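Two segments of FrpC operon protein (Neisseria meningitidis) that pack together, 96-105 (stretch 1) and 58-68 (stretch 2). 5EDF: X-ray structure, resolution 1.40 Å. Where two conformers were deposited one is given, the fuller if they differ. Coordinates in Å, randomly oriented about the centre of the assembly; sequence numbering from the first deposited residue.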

ATOM      1  N   ASP A  96     -11.787   6.124   6.377  1.00 19.55           N
ATOM      2  CA  ASP A  96     -10.804   7.044   6.937  1.00 16.91           C
ATOM      3  C   ASP A  96      -9.504   6.858   6.149  1.00 16.52           C
ATOM      4  O   ASP A  96      -9.458   6.027   5.223  1.00 18.45           O
ATOM      5  CB  ASP A  96     -10.630   6.835   8.454  1.00 18.07           C
ATOM      6  CG  ASP A  96     -10.319   8.130   9.207  1.00 19.38           C
ATOM      7  OD1 ASP A  96      -9.399   8.860   8.812  1.00 21.34           O
ATOM      8  OD2 ASP A  96     -11.029   8.466  10.187  1.00 20.06           O
ATOM      9  N   SER A  97      -8.488   7.664   6.475  1.00 16.50           N
ATOM     10  CA  SER A  97      -7.231   7.716   5.719  0.50 16.02           C
ATOM     11  C   SER A  97      -6.286   6.632   6.183  1.00 14.15           C
ATOM     12  O   SER A  97      -5.197   6.899   6.682  1.00 14.57           O
ATOM     13  CB  SER A  97      -6.572   9.088   5.842  0.50 19.21           C
ATOM     14  OG  SER A  97      -6.279   9.388   7.185  0.50 24.47           O
ATOM     15  N   VAL A  98      -6.744   5.394   6.039  1.00 13.94           N
ATOM     16  CA  VAL A  98      -5.987   4.219   6.403  1.00 12.61           C
ATOM     17  C   VAL A  98      -6.002   3.292   5.193  1.00 12.63           C
ATOM     18  O   VAL A  98      -7.074   2.860   4.734  1.00 13.93           O
ATOM     19  CB  VAL A  98      -6.568   3.532   7.651  1.00 12.48           C
ATOM     20  CG1 VAL A  98      -5.840   2.217   7.909  1.00 13.46           C
ATOM     21  CG2 VAL A  98      -6.513   4.472   8.897  1.00 14.97           C
ATOM     22  N   ASP A  99      -4.798   2.974   4.714  1.00 11.00           N
ATOM     23  CA  ASP A  99      -4.621   2.125   3.542  1.00 11.03           C
ATOM     24  C   ASP A  99      -4.231   0.707   3.959  1.00 11.04           C
ATOM     25  O   ASP A  99      -3.525   0.514   4.956  1.00 12.15           O
ATOM     26  CB  ASP A  99      -3.524   2.703   2.640  1.00 11.09           C
ATOM     27  CG  ASP A  99      -3.855   4.045   2.069  1.00 11.69           C
ATOM     28  OD1 ASP A  99      -5.035   4.349   1.835  1.00 13.88           O
ATOM     29  OD2 ASP A  99      -2.891   4.824   1.805  1.00 12.27           O
ATOM     30  N   ASP A 100      -4.665  -0.279   3.183  1.00 10.05           N
ATOM     31  CA  ASP A 100      -4.301  -1.675   3.378  1.00 10.41           C
ATOM     32  C   ASP A 100      -3.243  -2.084   2.394  1.00 10.86           C
ATOM     33  O   ASP A 100      -3.334  -1.749   1.202  1.00 11.57           O
ATOM     34  CB  ASP A 100      -5.522  -2.557   3.207  1.00 10.18           C
ATOM     35  CG  ASP A 100      -6.522  -2.349   4.314  1.00 12.59           C
ATOM     36  OD1 ASP A 100      -6.180  -2.620   5.465  1.00 12.59           O
ATOM     37  OD2 ASP A 100      -7.650  -1.934   3.983  1.00 14.84           O
ATOM     38  N   ILE A 101      -2.240  -2.803   2.850  1.00 10.25           N
ATOM     39  CA  ILE A 101      -1.154  -3.266   1.999  1.00  9.46           C
ATOM     40  C   ILE A 101      -1.061  -4.772   2.125  1.00 10.47           C
ATOM     41  O   ILE A 101      -0.895  -5.291   3.235  1.00 10.90           O
ATOM     42  CB  ILE A 101       0.190  -2.570   2.361  1.00 10.39           C
ATOM     43  CG1 ILE A 101       0.065  -1.043   2.203  1.00 12.13           C
ATOM     44  CG2 ILE A 101       1.312  -3.179   1.504  1.00 11.81           C
ATOM     45  CD1 ILE A 101       1.186  -0.266   2.836  1.00 13.82           C
ATOM     46  N   VAL A 102      -1.234  -5.482   1.012  1.00 10.00           N
ATOM     47  CA  VAL A 102      -1.296  -6.939   1.016  1.00 10.11           C
ATOM     48  C   VAL A 102       0.050  -7.493   0.581  1.00 10.67           C
ATOM     49  O   VAL A 102       0.527  -7.216  -0.521  1.00 10.45           O
ATOM     50  CB  VAL A 102      -2.449  -7.453   0.173  1.00 10.92           C
ATOM     51  CG1 VAL A 102      -2.452  -8.994   0.137  1.00 13.58           C
ATOM     52  CG2 VAL A 102      -3.780  -6.943   0.689  1.00 13.80           C
ATOM     53  N   ILE A 103       0.629  -8.320   1.445  1.00 11.29           N
ATOM     54  CA  ILE A 103       1.956  -8.898   1.268  1.00 10.82           C
ATOM     55  C   ILE A 103       1.827 -10.402   1.107  1.00 12.35           C
ATOM     56  O   ILE A 103       1.220 -11.067   1.958  1.00 12.52           O
ATOM     57  CB  ILE A 103       2.857  -8.596   2.466  1.00 10.68           C
ATOM     58  CG1 ILE A 103       2.944  -7.106   2.718  1.00 12.56           C
ATOM     59  CG2 ILE A 103       4.267  -9.203   2.253  1.00 13.86           C
ATOM     60  CD1 ILE A 103       3.588  -6.712   4.050  1.00 13.89           C
ATOM     61  N   ARG A 104       2.423 -10.939   0.046  1.00 11.55           N
ATOM     62  CA  ARG A 104       2.495 -12.386  -0.216  1.00 13.04           C
ATOM     63  C   ARG A 104       3.903 -12.732  -0.614  0.50  8.92           C
ATOM     64  O   ARG A 104       4.678 -11.867  -0.999  0.50  8.77           O
ATOM     65  CB  ARG A 104       1.566 -12.814  -1.358  1.00 14.53           C
ATOM     66  CG  ARG A 104       0.140 -12.536  -1.066  1.00 15.57           C
ATOM     67  CD  ARG A 104      -0.750 -13.032  -2.203  1.00 24.45           C
ATOM     68  NE  ARG A 104      -0.833 -14.474  -2.108  1.00 29.96           N
ATOM     69  CZ  ARG A 104      -1.881 -15.178  -1.660  1.00 24.80           C
ATOM     70  NH1 ARG A 104      -3.024 -14.604  -1.330  0.50 18.50           N
ATOM     71  NH2 ARG A 104      -1.772 -16.481  -1.583  0.50 19.39           N
ATOM     72  N   LYS A 105       4.263 -14.019  -0.538  1.00 15.82           N
ATOM     73  CA  LYS A 105       5.556 -14.439  -1.041  1.00 16.37           C
ATOM     74  C   LYS A 105       5.383 -15.265  -2.303  1.00 17.57           C
ATOM     75  O   LYS A 105       5.066 -16.432  -2.233  1.00 22.88           O
ATOM     76  CB  LYS A 105       6.333 -15.185   0.032  1.00 18.91           C
ATOM     77  CG  LYS A 105       7.814 -15.404  -0.340  1.00 22.03           C
ATOM     78  CD  LYS A 105       8.579 -16.209   0.658  1.00 21.61           C
ATOM     79  CE  LYS A 105       8.200 -17.649   0.599  1.00 19.65           C
ATOM     80  NZ  LYS A 105       9.014 -18.343  -0.450  1.00 22.63           N
TER
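Stretch 2 (58-68) INLIEISVYYK

How does stretch 2 run along stretch 1? Both are largely extended, and the strand containing Ile61 to Lys68 lies antiparallel to the strand beginning at Val98, their directions 147° apart and their axes approaching to 4.5 Å. The register pairs Val98 with Tyr66, Asp100 with Ser64, and Ile103 with Ile61.

What holds the backbones together? Three pairs bond reciprocally: Ile103 N to Ile61 O at 2.8 Å and Ile61 N to Ile103 O at 2.9 Å, with the same exchange at Ile101–Ile63 and Asp99–Val65. Beyond them, Tyr67 N reaches Ser97 O at 3.2 Å, and water 1 links Asn59 O (2.7 Å) to Lys105 N (2.8 Å).

Which side chains share the face of Ile101? Asp99, Ile103, Ile61, Ile63 and Val65 lie there, because alternate residues of a strand point the same way. Ile101 CB sits 3.7 Å from Ile63 CG1, and Ile101 CD1 lies 3.9 Å from Val65 CG2.

What lies on the other face? It is more polar: Ser64 OG donates to Asp100 OD1 at 2.8 Å, while Asp100 OD1 and Glu62 OE2, like charges, come within 3.7 Å. Val98 CG2 meets the edge of the Tyr66 ring, 4.3 Å from Tyr66 CD1.

How does Ser97 meet Tyr67? Ser97 CB lies over the ring face, 3.5 Å from Tyr67 CE2, a CH-pi contact.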

ATOM      1  N   ILE A  58       1.193 -18.342   7.270  1.00 17.06           N
ATOM      2  CA  ILE A  58       0.163 -17.645   6.498  1.00 18.53           C
ATOM      3  C   ILE A  58       0.528 -17.641   5.017  1.00 15.93           C
ATOM      4  O   ILE A  58       1.643 -18.012   4.660  1.00 18.64           O
ATOM      5  CB  ILE A  58      -0.012 -16.196   7.000  1.00 18.22           C
ATOM      6  CG1 ILE A  58       1.323 -15.430   7.057  1.00 24.88           C
ATOM      7  CG2 ILE A  58      -0.490 -16.178   8.446  1.00 20.40           C
ATOM      8  CD1 ILE A  58       1.910 -15.146   5.838  1.00 30.26           C
ATOM      9  N   ASN A  59      -0.434 -17.324   4.175  1.00 16.89           N
ATOM     10  CA  ASN A  59      -0.211 -17.064   2.753  1.00 17.26           C
ATOM     11  C   ASN A  59      -0.182 -15.587   2.420  1.00 15.84           C
ATOM     12  O   ASN A  59       0.349 -15.209   1.391  1.00 15.91           O
ATOM     13  CB  ASN A  59      -1.324 -17.714   1.903  1.00 21.43           C
ATOM     14  CG  ASN A  59      -1.404 -19.213   2.072  1.00 29.59           C
ATOM     15  OD1 ASN A  59      -2.494 -19.777   2.099  1.00 39.25           O
ATOM     16  ND2 ASN A  59      -0.258 -19.860   2.175  1.00 27.33           N
ATOM     17  N   LEU A  60      -0.803 -14.749   3.241  1.00 14.86           N
ATOM     18  CA  LEU A  60      -0.803 -13.318   3.019  1.00 13.59           C
ATOM     19  C   LEU A  60      -0.884 -12.617   4.358  1.00 12.90           C
ATOM     20  O   LEU A  60      -1.419 -13.194   5.329  1.00 14.11           O
ATOM     21  CB  LEU A  60      -1.962 -12.858   2.105  1.00 18.05           C
ATOM     22  CG  LEU A  60      -3.361 -12.831   2.708  1.00 18.22           C
ATOM     23  CD1 LEU A  60      -3.682 -11.561   3.443  1.00 19.58           C
ATOM     24  CD2 LEU A  60      -4.399 -13.055   1.591  1.00 26.93           C
ATOM     25  N   ILE A  61      -0.355 -11.404   4.405  1.00 11.64           N
ATOM     26  CA  ILE A  61      -0.496 -10.495   5.525  1.00 11.71           C
ATOM     27  C   ILE A  61      -1.091  -9.212   4.988  1.00 11.59           C
ATOM     28  O   ILE A  61      -0.666  -8.744   3.931  1.00 13.00           O
ATOM     29  CB  ILE A  61       0.862 -10.146   6.174  1.00 12.68           C
ATOM     30  CG1 ILE A  61       1.623 -11.420   6.589  1.00 17.06           C
ATOM     31  CG2 ILE A  61       0.641  -9.208   7.393  1.00 17.77           C
ATOM     32  CD1 ILE A  61       3.051 -11.117   7.018  1.00 18.45           C
ATOM     33  N   GLU A  62      -2.058  -8.632   5.686  1.00 10.74           N
ATOM     34  CA  GLU A  62      -2.666  -7.366   5.306  1.00 11.08           C
ATOM     35  C   GLU A  62      -2.368  -6.372   6.387  1.00 10.67           C
ATOM     36  O   GLU A  62      -3.020  -6.363   7.430  1.00 11.42           O
ATOM     37  CB  GLU A  62      -4.184  -7.496   5.069  1.00 11.07           C
ATOM     38  CG  GLU A  62      -4.835  -6.221   4.546  1.00 12.42           C
ATOM     39  CD  GLU A  62      -6.294  -6.380   4.242  1.00 18.92           C
ATOM     40  OE1 GLU A  62      -6.955  -7.267   4.841  1.00 20.96           O
ATOM     41  OE2 GLU A  62      -6.808  -5.618   3.389  1.00 19.30           O
ATOM     42  N   ILE A  63      -1.338  -5.558   6.210  1.00  9.68           N
ATOM     43  CA  ILE A  63      -1.044  -4.477   7.150  1.00 10.48           C
ATOM     44  C   ILE A  63      -1.906  -3.269   6.838  1.00  9.66           C
ATOM     45  O   ILE A  63      -2.432  -3.151   5.716  1.00 10.57           O
ATOM     46  CB  ILE A  63       0.458  -4.104   7.167  1.00 10.16           C
ATOM     47  CG1 ILE A  63       0.932  -3.484   5.853  1.00 10.99           C
ATOM     48  CG2 ILE A  63       1.307  -5.312   7.574  1.00 11.75           C
ATOM     49  CD1 ILE A  63       2.317  -2.781   5.975  1.00 12.40           C
ATOM     50  N   SER A  64      -2.052  -2.377   7.802  1.00  9.86           N
ATOM     51  CA  SER A  64      -2.842  -1.172   7.624  1.00 10.21           C
ATOM     52  C   SER A  64      -2.010  -0.005   8.111  1.00 10.85           C
ATOM     53  O   SER A  64      -1.431  -0.045   9.182  1.00 11.76           O
ATOM     54  CB  SER A  64      -4.194  -1.293   8.360  1.00 10.46           C
ATOM     55  OG  SER A  64      -4.958  -2.417   7.960  1.00 12.05           O
ATOM     56  N   VAL A  65      -1.931   1.034   7.288  1.00 10.96           N
ATOM     57  CA  VAL A  65      -1.180   2.241   7.616  1.00 11.51           C
ATOM     58  C   VAL A  65      -2.032   3.495   7.531  1.00 10.43           C
ATOM     59  O   VAL A  65      -2.833   3.670   6.602  1.00 11.44           O
ATOM     60  CB  VAL A  65       0.050   2.416   6.730  1.00 12.35           C
ATOM     61  CG1 VAL A  65       1.094   1.294   6.947  1.00 14.24           C
ATOM     62  CG2 VAL A  65      -0.337   2.456   5.234  1.00 13.97           C
ATOM     63  N   TYR A  66      -1.871   4.356   8.516  1.00 11.67           N
ATOM     64  CA  TYR A  66      -2.440   5.683   8.464  1.00 13.49           C
ATOM     65  C   TYR A  66      -1.504   6.568   7.658  1.00 13.36           C
ATOM     66  O   TYR A  66      -0.284   6.565   7.884  1.00 14.68           O
ATOM     67  CB  TYR A  66      -2.609   6.247   9.885  1.00 14.12           C
ATOM     68  CG  TYR A  66      -3.025   7.700   9.988  1.00 13.53           C
ATOM     69  CD1 TYR A  66      -4.258   8.126   9.541  1.00 14.89           C
ATOM     70  CD2 TYR A  66      -2.185   8.628  10.534  1.00 13.64           C
ATOM     71  CE1 TYR A  66      -4.646   9.439   9.644  1.00 16.25           C
ATOM     72  CE2 TYR A  66      -2.585   9.938  10.666  1.00 15.46           C
ATOM     73  CZ  TYR A  66      -3.800  10.335  10.198  1.00 15.22           C
ATOM     74  OH  TYR A  66      -4.204  11.675  10.319  1.00 19.40           O
ATOM     75  N   TYR A  67      -2.059   7.313   6.710  1.00 14.23           N
ATOM     76  CA  TYR A  67      -1.235   8.239   5.919  1.00 14.33           C
ATOM     77  C   TYR A  67      -1.595   9.648   6.305  1.00 16.31           C
ATOM     78  O   TYR A  67      -2.757   9.979   6.524  1.00 16.87           O
ATOM     79  CB  TYR A  67      -1.342   7.979   4.415  1.00 13.63           C
ATOM     80  CG  TYR A  67      -2.681   8.334   3.766  1.00 12.56           C
ATOM     81  CD1 TYR A  67      -2.941   9.607   3.318  1.00 15.65           C
ATOM     82  CD2 TYR A  67      -3.685   7.384   3.645  1.00 11.78           C
ATOM     83  CE1 TYR A  67      -4.159   9.924   2.743  1.00 17.04           C
ATOM     84  CE2 TYR A  67      -4.882   7.675   3.060  1.00 13.43           C
ATOM     85  CZ  TYR A  67      -5.129   8.946   2.599  1.00 15.23           C
ATOM     86  OH  TYR A  67      -6.356   9.215   2.017  1.00 16.64           O
ATOM     87  N   LYS A  68      -0.544  10.461   6.440  1.00 15.55           N
ATOM     88  CA  LYS A  68      -0.664  11.801   6.999  1.00 21.89           C
ATOM     89  C   LYS A  68       0.182  12.823   6.254  1.00 20.09           C
ATOM     90  O   LYS A  68       1.343  12.571   5.939  1.00 19.71           O
ATOM     91  CB  LYS A  68      -0.208  11.728   8.465  1.00 25.82           C
ATOM     92  CG  LYS A  68      -0.338  12.977   9.254  1.00 29.13           C
ATOM     93  CD  LYS A  68       0.109  12.774  10.684  1.00 26.35           C
ATOM     94  CE  LYS A  68       1.616  12.728  10.872  1.00 25.69           C
ATOM     95  NZ  LYS A  68       1.998  12.732  12.323  1.00 27.23           N
TER
HETATM   96  O   HOH W   1       2.434 -16.114  -0.014  1.00 18.55           O
HETATM   97  O   HOH W   2      -6.075  12.443   8.399  1.00 25.62           O